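Local coordinates for protein replicative DNA helicase (Helicobacter pylori, PDB 3GXV) that is the replicative DNA helicase, probably a hexameric motor that unwinds duplex DNA using ATP, and whose N-terminal domain takes part in interactions with primase, at residues L10-R15 / D39-N45; N25-E29 / H56-I62; V34-F40 / I101-S105; I51-L55 / I67-P72. All coordinates share one frame; numbering follows the deposited sequence.

Contact 1. Residues L10-R15 / D39-N45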
# COMPACT_ATOMS: atom_id res chain seq x y z
N LEU B 10 -21.17 -13.17 6.56
CA LEU B 10 -20.50 -13.20 5.27
C LEU B 10 -19.98 -11.81 4.92
O LEU B 10 -18.85 -11.64 4.45
CB LEU B 10 -21.47 -13.68 4.19
CG LEU B 10 -21.28 -15.10 3.67
CD1 LEU B 10 -22.37 -15.43 2.65
CD2 LEU B 10 -19.88 -15.23 3.05
N GLN B 11 -20.82 -10.81 5.16
CA GLN B 11 -20.44 -9.44 4.88
C GLN B 11 -19.26 -9.04 5.77
O GLN B 11 -18.28 -8.45 5.30
CB GLN B 11 -21.65 -8.52 5.11
CG GLN B 11 -21.51 -7.19 4.39
CD GLN B 11 -22.77 -6.36 4.45
OE1 GLN B 11 -22.80 -5.23 3.95
NE2 GLN B 11 -23.83 -6.91 5.04
N ASN B 12 -19.35 -9.37 7.06
CA ASN B 12 -18.32 -9.05 8.04
C ASN B 12 -16.98 -9.73 7.71
O ASN B 12 -15.91 -9.14 7.87
CB ASN B 12 -18.79 -9.46 9.43
CG ASN B 12 -17.74 -9.24 10.50
OD1 ASN B 12 -17.08 -8.20 10.53
ND2 ASN B 12 -17.58 -10.21 11.38
N ILE B 13 -17.06 -10.97 7.25
CA ILE B 13 -15.88 -11.74 6.89
C ILE B 13 -15.15 -11.17 5.67
O ILE B 13 -13.93 -11.25 5.59
CB ILE B 13 -16.26 -13.21 6.59
CG1 ILE B 13 -16.61 -13.93 7.89
CG2 ILE B 13 -15.12 -13.91 5.84
CD1 ILE B 13 -17.04 -15.36 7.71
N GLU B 14 -15.91 -10.63 4.73
CA GLU B 14 -15.33 -10.07 3.52
C GLU B 14 -14.53 -8.82 3.82
O GLU B 14 -13.52 -8.57 3.17
CB GLU B 14 -16.43 -9.75 2.50
CG GLU B 14 -17.25 -10.97 2.09
CD GLU B 14 -18.21 -10.71 0.95
OE1 GLU B 14 -18.72 -9.57 0.79
OE2 GLU B 14 -18.47 -11.68 0.21
N ARG B 15 -14.99 -8.04 4.78
CA ARG B 15 -14.29 -6.82 5.16
C ARG B 15 -12.99 -7.19 5.87
O ARG B 15 -11.93 -6.64 5.55
CB ARG B 15 -15.14 -5.98 6.12
CG ARG B 15 -16.38 -5.37 5.49
CD ARG B 15 -17.00 -4.30 6.40
NE ARG B 15 -17.64 -4.86 7.59
CZ ARG B 15 -18.96 -5.00 7.74
NH1 ARG B 15 -19.79 -4.62 6.79
NH2 ARG B 15 -19.44 -5.51 8.85
N ASP B 39 -16.95 -12.65 -6.79
CA ASP B 39 -17.22 -13.65 -5.76
C ASP B 39 -17.61 -13.07 -4.42
O ASP B 39 -17.85 -13.82 -3.48
CB ASP B 39 -16.02 -14.58 -5.55
CG ASP B 39 -15.81 -15.52 -6.70
OD1 ASP B 39 -16.80 -16.11 -7.19
OD2 ASP B 39 -14.65 -15.68 -7.12
N PHE B 40 -17.66 -11.74 -4.33
CA PHE B 40 -18.03 -11.09 -3.07
C PHE B 40 -19.53 -10.89 -3.00
O PHE B 40 -20.15 -10.52 -3.99
CB PHE B 40 -17.32 -9.75 -2.90
CG PHE B 40 -15.88 -9.88 -2.52
CD1 PHE B 40 -14.91 -10.21 -3.47
CD2 PHE B 40 -15.49 -9.75 -1.19
CE1 PHE B 40 -13.59 -10.40 -3.10
CE2 PHE B 40 -14.15 -9.95 -0.82
CZ PHE B 40 -13.21 -10.27 -1.78
N TYR B 41 -20.09 -11.14 -1.82
CA TYR B 41 -21.53 -11.03 -1.55
C TYR B 41 -22.00 -9.57 -1.56
O TYR B 41 -22.98 -9.23 -2.23
CB TYR B 41 -21.80 -11.71 -0.21
CG TYR B 41 -23.13 -11.41 0.45
CD1 TYR B 41 -24.34 -11.61 -0.22
CD2 TYR B 41 -23.17 -10.94 1.76
CE1 TYR B 41 -25.56 -11.35 0.42
CE2 TYR B 41 -24.37 -10.69 2.40
CZ TYR B 41 -25.55 -10.89 1.73
OH TYR B 41 -26.72 -10.59 2.37
N TYR B 42 -21.31 -8.72 -0.81
CA TYR B 42 -21.65 -7.30 -0.79
C TYR B 42 -20.86 -6.70 -1.95
O TYR B 42 -19.64 -6.63 -1.91
CB TYR B 42 -21.20 -6.68 0.53
CG TYR B 42 -21.69 -5.27 0.72
CD1 TYR B 42 -23.04 -4.97 0.58
CD2 TYR B 42 -20.81 -4.24 1.05
CE1 TYR B 42 -23.50 -3.68 0.76
CE2 TYR B 42 -21.26 -2.95 1.24
CZ TYR B 42 -22.61 -2.68 1.09
OH TYR B 42 -23.09 -1.41 1.31
N PRO B 43 -21.55 -6.26 -3.01
CA PRO B 43 -20.92 -5.68 -4.20
C PRO B 43 -19.82 -4.65 -3.98
O PRO B 43 -18.80 -4.67 -4.66
CB PRO B 43 -22.10 -5.11 -4.98
CG PRO B 43 -23.21 -6.02 -4.60
CD PRO B 43 -23.02 -6.17 -3.12
N PRO B 44 -20.02 -3.72 -3.04
CA PRO B 44 -18.97 -2.71 -2.80
C PRO B 44 -17.62 -3.32 -2.36
O PRO B 44 -16.57 -2.70 -2.55
CB PRO B 44 -19.59 -1.82 -1.73
CG PRO B 44 -21.06 -1.86 -2.10
CD PRO B 44 -21.27 -3.34 -2.35
N ASN B 45 -17.67 -4.51 -1.78
CA ASN B 45 -16.46 -5.19 -1.33
C ASN B 45 -15.75 -5.77 -2.54
O ASN B 45 -14.53 -5.83 -2.58
CB ASN B 45 -16.78 -6.31 -0.34
CG ASN B 45 -17.26 -5.78 1.01
OD1 ASN B 45 -17.07 -4.61 1.35
ND2 ASN B 45 -17.87 -6.65 1.80
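Glu-14 sends CG anti to its carbonyl carbon (chi1 -60°) and runs extended from there, which carries its carboxylate off helix 3-23 to the start of helix 43-57. In this all-helical N-terminal domain of a DnaB-like helicase, the carboxylate receives the last residues of the loop and the N-terminal end of helix 43-57. OE2 takes the backbone N of Tyr-41 at 2.7 Å through its syn lone pair, in a nearly straight bond (173°). OE1 accepts two hydrogen bonds: the syn lone pair serves the backbone N of Tyr-42, the N-cap residue, at 3.2 Å, and the anti lone pair serves ND2 of Asn-45, also at 3.2 Å, with OE1 lying close to the amide plane of Asn-45. Three N-H groups thus fix the rotation of the carboxylate. These donors, gathered at a helix N-terminus, would probably favour its charged form. Beside it the Phe-40 ring slides past in the opposite direction, CD2 lying 3.6 Å from Glu-14 CD. Tyr-41 packs CD2 against Leu-10 CB and turns its edge to the backbone N of Gln-11. Helix 95-119 closes over the same site, Ile-101 touching Glu-14. On the outer side Tyr-42, whose hydroxyl is bonded to Asp-81, is sandwiched: Pro-44 CD lies over the centre of one ring face, while the extended Gln-11 side chain reaches the other. There the two planes are 43° apart, and Gln-11 OE1 sits above the ring centre, 3.4 Å from Tyr-42 CD1.

Contact 2. Residues N25-E29 / H56-I62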
# COMPACT_ATOMS: atom_id res chain seq x y z
N ASN B 25 -0.37 -5.96 1.80
CA ASN B 25 -0.70 -5.91 0.37
C ASN B 25 -0.26 -7.14 -0.43
O ASN B 25 -0.75 -7.39 -1.52
CB ASN B 25 -0.12 -4.63 -0.25
CG ASN B 25 -0.71 -3.37 0.37
OD1 ASN B 25 -1.15 -3.38 1.51
ND2 ASN B 25 -0.71 -2.28 -0.39
N HIS B 26 0.67 -7.92 0.13
CA HIS B 26 1.15 -9.10 -0.56
C HIS B 26 0.14 -10.24 -0.48
O HIS B 26 0.12 -11.12 -1.34
CB HIS B 26 2.50 -9.56 0.03
CG HIS B 26 2.38 -10.41 1.26
ND1 HIS B 26 1.98 -11.73 1.22
CD2 HIS B 26 2.63 -10.14 2.56
CE1 HIS B 26 2.00 -12.24 2.43
NE2 HIS B 26 2.39 -11.29 3.27
N LYS B 27 -0.72 -10.21 0.54
CA LYS B 27 -1.72 -11.25 0.72
C LYS B 27 -2.76 -11.25 -0.38
O LYS B 27 -3.58 -12.17 -0.47
CB LYS B 27 -2.44 -11.08 2.07
CG LYS B 27 -1.71 -11.66 3.28
CD LYS B 27 -2.49 -11.36 4.56
CE LYS B 27 -1.85 -11.99 5.80
NZ LYS B 27 -2.11 -13.45 5.88
N ILE B 28 -2.71 -10.23 -1.24
CA ILE B 28 -3.69 -10.12 -2.31
C ILE B 28 -3.49 -11.17 -3.39
O ILE B 28 -4.42 -11.54 -4.10
CB ILE B 28 -3.68 -8.69 -2.94
CG1 ILE B 28 -4.97 -8.46 -3.73
CG2 ILE B 28 -2.47 -8.52 -3.85
CD1 ILE B 28 -5.11 -7.04 -4.27
N GLU B 29 -2.26 -11.67 -3.50
CA GLU B 29 -1.93 -12.68 -4.50
C GLU B 29 -2.58 -14.01 -4.10
O GLU B 29 -3.18 -14.70 -4.92
CB GLU B 29 -0.42 -12.83 -4.59
CG GLU B 29 0.28 -11.50 -4.83
CD GLU B 29 1.76 -11.52 -4.48
OE1 GLU B 29 2.38 -10.44 -4.50
OE2 GLU B 29 2.29 -12.62 -4.19
N HIS B 56 -2.33 -3.23 -7.32
CA HIS B 56 -1.21 -4.13 -7.08
C HIS B 56 -0.48 -4.52 -8.36
O HIS B 56 0.67 -4.97 -8.32
CB HIS B 56 -1.71 -5.39 -6.37
CG HIS B 56 -0.62 -6.17 -5.68
ND1 HIS B 56 -0.17 -7.38 -6.15
CD2 HIS B 56 0.07 -5.91 -4.55
CE1 HIS B 56 0.77 -7.84 -5.34
NE2 HIS B 56 0.93 -6.96 -4.36
N GLU B 57 -1.16 -4.37 -9.49
CA GLU B 57 -0.59 -4.69 -10.79
C GLU B 57 0.30 -3.55 -11.24
O GLU B 57 1.11 -3.70 -12.15
CB GLU B 57 -1.69 -4.92 -11.82
CG GLU B 57 -2.17 -6.35 -11.91
CD GLU B 57 -1.06 -7.29 -12.35
OE1 GLU B 57 -0.57 -7.14 -13.49
OE2 GLU B 57 -0.68 -8.17 -11.55
N GLU B 58 0.13 -2.42 -10.57
CA GLU B 58 0.89 -1.21 -10.87
C GLU B 58 1.86 -0.96 -9.74
O GLU B 58 2.50 0.08 -9.69
CB GLU B 58 -0.06 -0.03 -11.00
CG GLU B 58 -0.96 -0.08 -12.20
CD GLU B 58 -2.10 0.89 -12.08
OE1 GLU B 58 -1.87 2.02 -11.60
OE2 GLU B 58 -3.23 0.53 -12.48
N ASP B 59 1.95 -1.93 -8.84
CA ASP B 59 2.84 -1.86 -7.69
C ASP B 59 2.57 -0.63 -6.81
O ASP B 59 3.46 -0.15 -6.10
CB ASP B 59 4.30 -1.90 -8.15
CG ASP B 59 4.59 -3.11 -9.04
OD1 ASP B 59 5.75 -3.32 -9.45
OD2 ASP B 59 3.64 -3.87 -9.34
N CYS B 60 1.34 -0.13 -6.87
CA CYS B 60 0.97 1.02 -6.05
C CYS B 60 0.41 0.50 -4.73
O CYS B 60 -0.34 -0.48 -4.69
CB CYS B 60 -0.10 1.88 -6.75
SG CYS B 60 -0.55 3.37 -5.80
N PRO B 61 0.77 1.15 -3.62
CA PRO B 61 0.27 0.69 -2.33
C PRO B 61 -1.26 0.58 -2.31
O PRO B 61 -1.95 1.28 -3.04
CB PRO B 61 0.80 1.74 -1.36
CG PRO B 61 2.08 2.19 -1.99
CD PRO B 61 1.70 2.29 -3.45
N ILE B 62 -1.78 -0.31 -1.48
CA ILE B 62 -3.22 -0.45 -1.34
C ILE B 62 -3.54 0.15 0.02
O ILE B 62 -3.41 -0.51 1.04
CB ILE B 62 -3.66 -1.91 -1.35
CG1 ILE B 62 -3.44 -2.49 -2.75
CG2 ILE B 62 -5.12 -2.00 -0.91
CD1 ILE B 62 -3.65 -4.01 -2.83
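The His-56 imidazole carries Ile-28 on one face and Glu-29 at its edge. CG2 of Ile-28 stands 3.4 Å from the ring centroid and only 9° off the normal, a CH-pi contact centred on the ring. In the ring plane OE1 of Glu-29 comes to 3.2 Å from CE1 of His-56, its carboxylate turned 53° from the imidazole. His-56 reaches both residues because its CG is anti to the backbone N (chi1 -161°), while Ile-28 divides its branches: CG2 goes to the imidazole, and the extended CG1-CD1 arm goes to Ile-62, where the two CD1 atoms lie 3.7 Å apart. The backbone O of Asn-25 is 3.3 Å from His-56 NE2. Asn-25 also comes close to Ile-62, their CA atoms 6.3 Å apart.

The contact joins the chain leading into the short helix 27-32 to the turn that ends helix 43-57. That end is a Schellman motif: Asp-59, with positive phi, is the C-prime residue, and the chain then reverses so that Ile-62 returns toward Asn-25. Beneath, Ile-28 packs on Ile-21 of helix 3-23 and on Ala-52 and Leu-53 of helix 43-57. The outer side faces the second subunit, whose Glu-119 forms a salt bridge with Lys-27 and a hydrogen bond with His-26. The chemistry is therefore split: an aliphatic layer of Ile-28 and Ile-62 lies toward the helices, while the imidazole above it has the Glu-29 carboxylate close by, a negative neighbour that would tend to favour a protonated ring.

Contact 3. Residues V34-F40 / I101-S105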
# COMPACT_ATOMS: atom_id res chain seq x y z
N VAL B 34 -7.97 -17.57 -5.30
CA VAL B 34 -9.21 -18.24 -4.94
C VAL B 34 -10.43 -17.33 -5.12
O VAL B 34 -11.55 -17.81 -5.19
CB VAL B 34 -9.14 -18.76 -3.47
CG1 VAL B 34 -10.54 -19.14 -2.95
CG2 VAL B 34 -8.22 -19.98 -3.39
N LEU B 35 -10.21 -16.03 -5.22
CA LEU B 35 -11.31 -15.09 -5.34
C LEU B 35 -11.24 -14.04 -6.44
O LEU B 35 -10.21 -13.44 -6.68
CB LEU B 35 -11.50 -14.36 -4.01
CG LEU B 35 -11.94 -15.15 -2.77
CD1 LEU B 35 -11.80 -14.30 -1.54
CD2 LEU B 35 -13.38 -15.61 -2.94
N GLU B 36 -12.37 -13.83 -7.10
CA GLU B 36 -12.50 -12.80 -8.12
C GLU B 36 -13.44 -11.78 -7.47
O GLU B 36 -14.13 -12.10 -6.51
CB GLU B 36 -13.16 -13.36 -9.39
CG GLU B 36 -12.31 -14.34 -10.18
CD GLU B 36 -10.91 -13.82 -10.47
OE1 GLU B 36 -10.73 -12.59 -10.57
OE2 GLU B 36 -10.00 -14.65 -10.62
N PRO B 37 -13.47 -10.54 -7.98
CA PRO B 37 -14.37 -9.54 -7.37
C PRO B 37 -15.82 -10.05 -7.34
O PRO B 37 -16.51 -9.97 -6.30
CB PRO B 37 -14.20 -8.32 -8.29
CG PRO B 37 -12.76 -8.44 -8.74
CD PRO B 37 -12.62 -9.93 -9.02
N SER B 38 -16.27 -10.59 -8.46
CA SER B 38 -17.62 -11.12 -8.59
C SER B 38 -17.95 -12.18 -7.53
O SER B 38 -19.11 -12.57 -7.39
CB SER B 38 -17.81 -11.72 -9.99
OG SER B 38 -16.87 -12.76 -10.25
N ASP B 39 -16.95 -12.65 -6.79
CA ASP B 39 -17.22 -13.65 -5.76
C ASP B 39 -17.61 -13.07 -4.42
O ASP B 39 -17.85 -13.82 -3.48
CB ASP B 39 -16.02 -14.58 -5.55
CG ASP B 39 -15.81 -15.52 -6.70
OD1 ASP B 39 -16.80 -16.11 -7.19
OD2 ASP B 39 -14.65 -15.68 -7.12
N PHE B 40 -17.66 -11.74 -4.33
CA PHE B 40 -18.03 -11.09 -3.07
C PHE B 40 -19.53 -10.89 -3.00
O PHE B 40 -20.15 -10.52 -3.99
CB PHE B 40 -17.32 -9.75 -2.90
CG PHE B 40 -15.88 -9.88 -2.52
CD1 PHE B 40 -14.91 -10.21 -3.47
CD2 PHE B 40 -15.49 -9.75 -1.19
CE1 PHE B 40 -13.59 -10.40 -3.10
CE2 PHE B 40 -14.15 -9.95 -0.82
CZ PHE B 40 -13.21 -10.27 -1.78
N ILE B 101 -15.74 -17.38 1.84
CA ILE B 101 -16.26 -16.40 0.88
C ILE B 101 -16.49 -17.07 -0.47
O ILE B 101 -17.50 -16.82 -1.13
CB ILE B 101 -15.28 -15.23 0.73
CG1 ILE B 101 -15.38 -14.32 1.97
CG2 ILE B 101 -15.56 -14.44 -0.55
CD1 ILE B 101 -14.30 -13.28 2.06
N LYS B 102 -15.55 -17.93 -0.85
CA LYS B 102 -15.61 -18.64 -2.13
C LYS B 102 -16.77 -19.63 -2.15
O LYS B 102 -17.48 -19.74 -3.15
CB LYS B 102 -14.30 -19.39 -2.39
CG LYS B 102 -14.23 -20.04 -3.76
CD LYS B 102 -14.39 -19.00 -4.85
CE LYS B 102 -14.46 -19.63 -6.23
NZ LYS B 102 -13.23 -20.39 -6.53
N ASN B 103 -16.94 -20.33 -1.03
CA ASN B 103 -18.00 -21.32 -0.86
C ASN B 103 -19.41 -20.72 -0.98
O ASN B 103 -20.29 -21.32 -1.58
CB ASN B 103 -17.87 -22.02 0.51
CG ASN B 103 -16.83 -23.14 0.50
OD1 ASN B 103 -16.31 -23.53 1.55
ND2 ASN B 103 -16.53 -23.66 -0.68
N ALA B 104 -19.63 -19.54 -0.40
CA ALA B 104 -20.94 -18.91 -0.47
C ALA B 104 -21.17 -18.33 -1.87
O ALA B 104 -22.30 -18.18 -2.31
CB ALA B 104 -21.08 -17.82 0.58
N SER B 105 -20.08 -18.02 -2.55
CA SER B 105 -20.17 -17.51 -3.91
C SER B 105 -20.71 -18.67 -4.75
O SER B 105 -21.69 -18.52 -5.48
CB SER B 105 -18.80 -17.08 -4.41
OG SER B 105 -18.86 -16.73 -5.77
O HOH W 1 -21.21 -15.14 -6.36
O HOH W 2 -19.49 -14.72 -0.93
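OG of Ser-105 donates to OD1 of Asp-39 over 2.6 Å, the shortest polar bond here, and tacks the loop between helices 27-32 and 43-57 onto the long helix 95-119 of this all-helical domain. The hydroxyl meets OD1 on the anti side, 26° out of the carboxylate plane. OD2, the other oxygen, receives the backbone N of Glu-36 at 2.9 Å, so one carboxylate both ties down Glu-36, just before the 3-10 turn at 37-39, and binds the helix. Its chi1 of -71° sets CG anti to the carbonyl carbon, which lets the two oxygens divide these tasks. Lys-109 lies near OD1 as a long, weak ion pair. A water donates to Ser-105 OG at 2.9 Å, so that the hydroxyl both gives and receives.

Below this polar patch the side chains are aliphatic. Leu-35 crosses Ile-101 at about a right angle, and its CD2 presses on CG2 of Ile-101 at 3.4 Å, closer than methyl groups normally settle. Deeper still, Ile-101 faces Val-17 of helix 3-23, which sets the loop and two helices around a common core. At the outer rim Lys-102, bent at chi2 and chi4, folds back over Val-34: its CB lies 3.8 Å from Val-34 CG1, and its NZ gives a weak hydrogen bond of 3.4 Å to the backbone O of Val-34.

Contact 4. Residues I51-L55 / I67-P72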
# COMPACT_ATOMS: atom_id res chain seq x y z
N ILE B 51 -10.39 -2.64 -7.39
CA ILE B 51 -9.46 -1.52 -7.40
C ILE B 51 -8.13 -1.94 -6.79
O ILE B 51 -7.07 -1.48 -7.22
CB ILE B 51 -10.03 -0.31 -6.61
CG1 ILE B 51 -11.29 0.22 -7.31
CG2 ILE B 51 -8.98 0.78 -6.53
CD1 ILE B 51 -12.15 1.14 -6.42
N ALA B 52 -8.18 -2.83 -5.81
CA ALA B 52 -6.97 -3.30 -5.15
C ALA B 52 -6.15 -4.13 -6.13
O ALA B 52 -4.94 -3.93 -6.25
CB ALA B 52 -7.32 -4.12 -3.91
N LEU B 53 -6.81 -5.05 -6.83
CA LEU B 53 -6.14 -5.89 -7.81
C LEU B 53 -5.43 -5.01 -8.82
O LEU B 53 -4.30 -5.28 -9.20
CB LEU B 53 -7.16 -6.78 -8.54
CG LEU B 53 -7.90 -7.82 -7.70
CD1 LEU B 53 -8.90 -8.56 -8.59
CD2 LEU B 53 -6.91 -8.79 -7.06
N LYS B 54 -6.11 -3.94 -9.24
CA LYS B 54 -5.54 -3.00 -10.20
C LYS B 54 -4.34 -2.24 -9.61
O LYS B 54 -3.32 -2.09 -10.27
CB LYS B 54 -6.61 -2.00 -10.67
CG LYS B 54 -6.05 -0.81 -11.44
CD LYS B 54 -7.10 -0.12 -12.30
CE LYS B 54 -8.38 0.22 -11.55
NZ LYS B 54 -9.19 -1.00 -11.23
N LEU B 55 -4.46 -1.79 -8.36
CA LEU B 55 -3.38 -1.07 -7.70
C LEU B 55 -2.14 -1.92 -7.49
O LEU B 55 -1.02 -1.41 -7.48
CB LEU B 55 -3.84 -0.55 -6.33
CG LEU B 55 -4.77 0.65 -6.28
CD1 LEU B 55 -5.15 0.95 -4.83
CD2 LEU B 55 -4.09 1.86 -6.94
N ILE B 67 -6.90 4.00 -2.63
CA ILE B 67 -8.14 3.31 -2.93
C ILE B 67 -9.15 4.35 -3.36
O ILE B 67 -9.91 4.14 -4.29
CB ILE B 67 -8.69 2.54 -1.71
CG1 ILE B 67 -7.82 1.33 -1.41
CG2 ILE B 67 -10.13 2.12 -1.97
CD1 ILE B 67 -7.79 0.31 -2.54
N ARG B 68 -9.12 5.50 -2.69
CA ARG B 68 -10.05 6.57 -3.00
C ARG B 68 -9.62 7.32 -4.26
O ARG B 68 -10.46 7.91 -4.94
CB ARG B 68 -10.15 7.53 -1.83
CG ARG B 68 -10.59 6.89 -0.53
CD ARG B 68 -11.34 7.91 0.31
NE ARG B 68 -11.00 7.88 1.72
CZ ARG B 68 -11.07 6.80 2.49
NH1 ARG B 68 -11.47 5.64 1.98
NH2 ARG B 68 -10.76 6.88 3.78
N GLN B 69 -8.33 7.33 -4.54
CA GLN B 69 -7.83 8.00 -5.74
C GLN B 69 -8.14 7.16 -6.97
O GLN B 69 -8.48 7.69 -8.02
CB GLN B 69 -6.32 8.24 -5.65
CG GLN B 69 -5.91 9.48 -4.86
CD GLN B 69 -4.45 9.84 -5.08
OE1 GLN B 69 -4.00 9.99 -6.21
NE2 GLN B 69 -3.70 9.99 -3.99
N LYS B 70 -8.03 5.84 -6.83
CA LYS B 70 -8.27 4.93 -7.96
C LYS B 70 -9.73 4.50 -8.16
O LYS B 70 -10.01 3.61 -8.96
CB LYS B 70 -7.38 3.69 -7.82
CG LYS B 70 -7.04 3.04 -9.15
CD LYS B 70 -6.12 3.94 -9.97
CE LYS B 70 -5.99 3.43 -11.39
NZ LYS B 70 -7.32 3.39 -12.06
N MET B 71 -10.65 5.13 -7.43
CA MET B 71 -12.07 4.81 -7.56
C MET B 71 -12.62 5.41 -8.86
O MET B 71 -12.52 6.61 -9.09
CB MET B 71 -12.84 5.34 -6.35
CG MET B 71 -13.27 4.25 -5.38
SD MET B 71 -14.36 4.88 -4.09
CE MET B 71 -13.34 4.65 -2.67
N PRO B 72 -13.26 4.57 -9.70
CA PRO B 72 -13.86 4.92 -11.00
C PRO B 72 -14.56 6.27 -11.19
O PRO B 72 -14.76 6.72 -12.32
CB PRO B 72 -14.79 3.73 -11.29
CG PRO B 72 -15.12 3.22 -9.94
CD PRO B 72 -13.81 3.28 -9.23
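Helix 43-57 and the end of helix 64-69 come closest at Ile-51 and Lys-70, the first residue past the shorter helix, their CA atoms 6.6 Å apart. In this all-helical domain the side of one helix here packs against the C-terminal end of the next. Ile-51 occupies the middle of the contact and splits its branches. CG2 meets Lys-70 CB at 3.6 Å, while CG1, anti to the carbonyl carbon (chi1 -65°), carries CD1 toward the departing chain. There CD1 lies against CG of Met-71 at 3.5 Å, a tight carbon pair, with CD of Pro-72 just beyond.

One turn along, Leu-55 forks as well: CD1 reaches CD1 of Ile-67 at 3.6 Å, the two side chains crossing at about a right angle, and CD2 touches the CB and CG of Lys-70. Behind Ile-67 and Met-71 stands helix 79-87, through Phe-86 and Leu-82. At the rim Lys-54 and Lys-70 cross at about a right angle, CD and CE of Lys-54 meeting the end of Lys-70. The two ammonium groups stay apart, NZ to NZ 4.8 Å, whereas Lys-70 NZ rests 3.4 Å from CE of Lys-54.

How the contacts relate
Contacts 1 and 3 lie near the centre of the chain, 9 Å apart between centres, and share Asp-39 and Phe-40; one binds that loop to helix 3-23, the other to helix 95-119. In both, a carboxylate collects donors, amid aromatic packing in contact 1 and aliphatic packing in contact 3. Contacts 2 and 4 sit farther out, centres 14 to 15 Å from the chain centre, and lean mainly on apolar contact, with an imidazole at the middle of contact 2 and lysines at the rim of contact 4; both touch the second subunit. Helix 43-57 has its start in contact 1, its middle in contact 4 and its end in contact 2. Contact 3 reaches it through Pro-37, which packs on Leu-53.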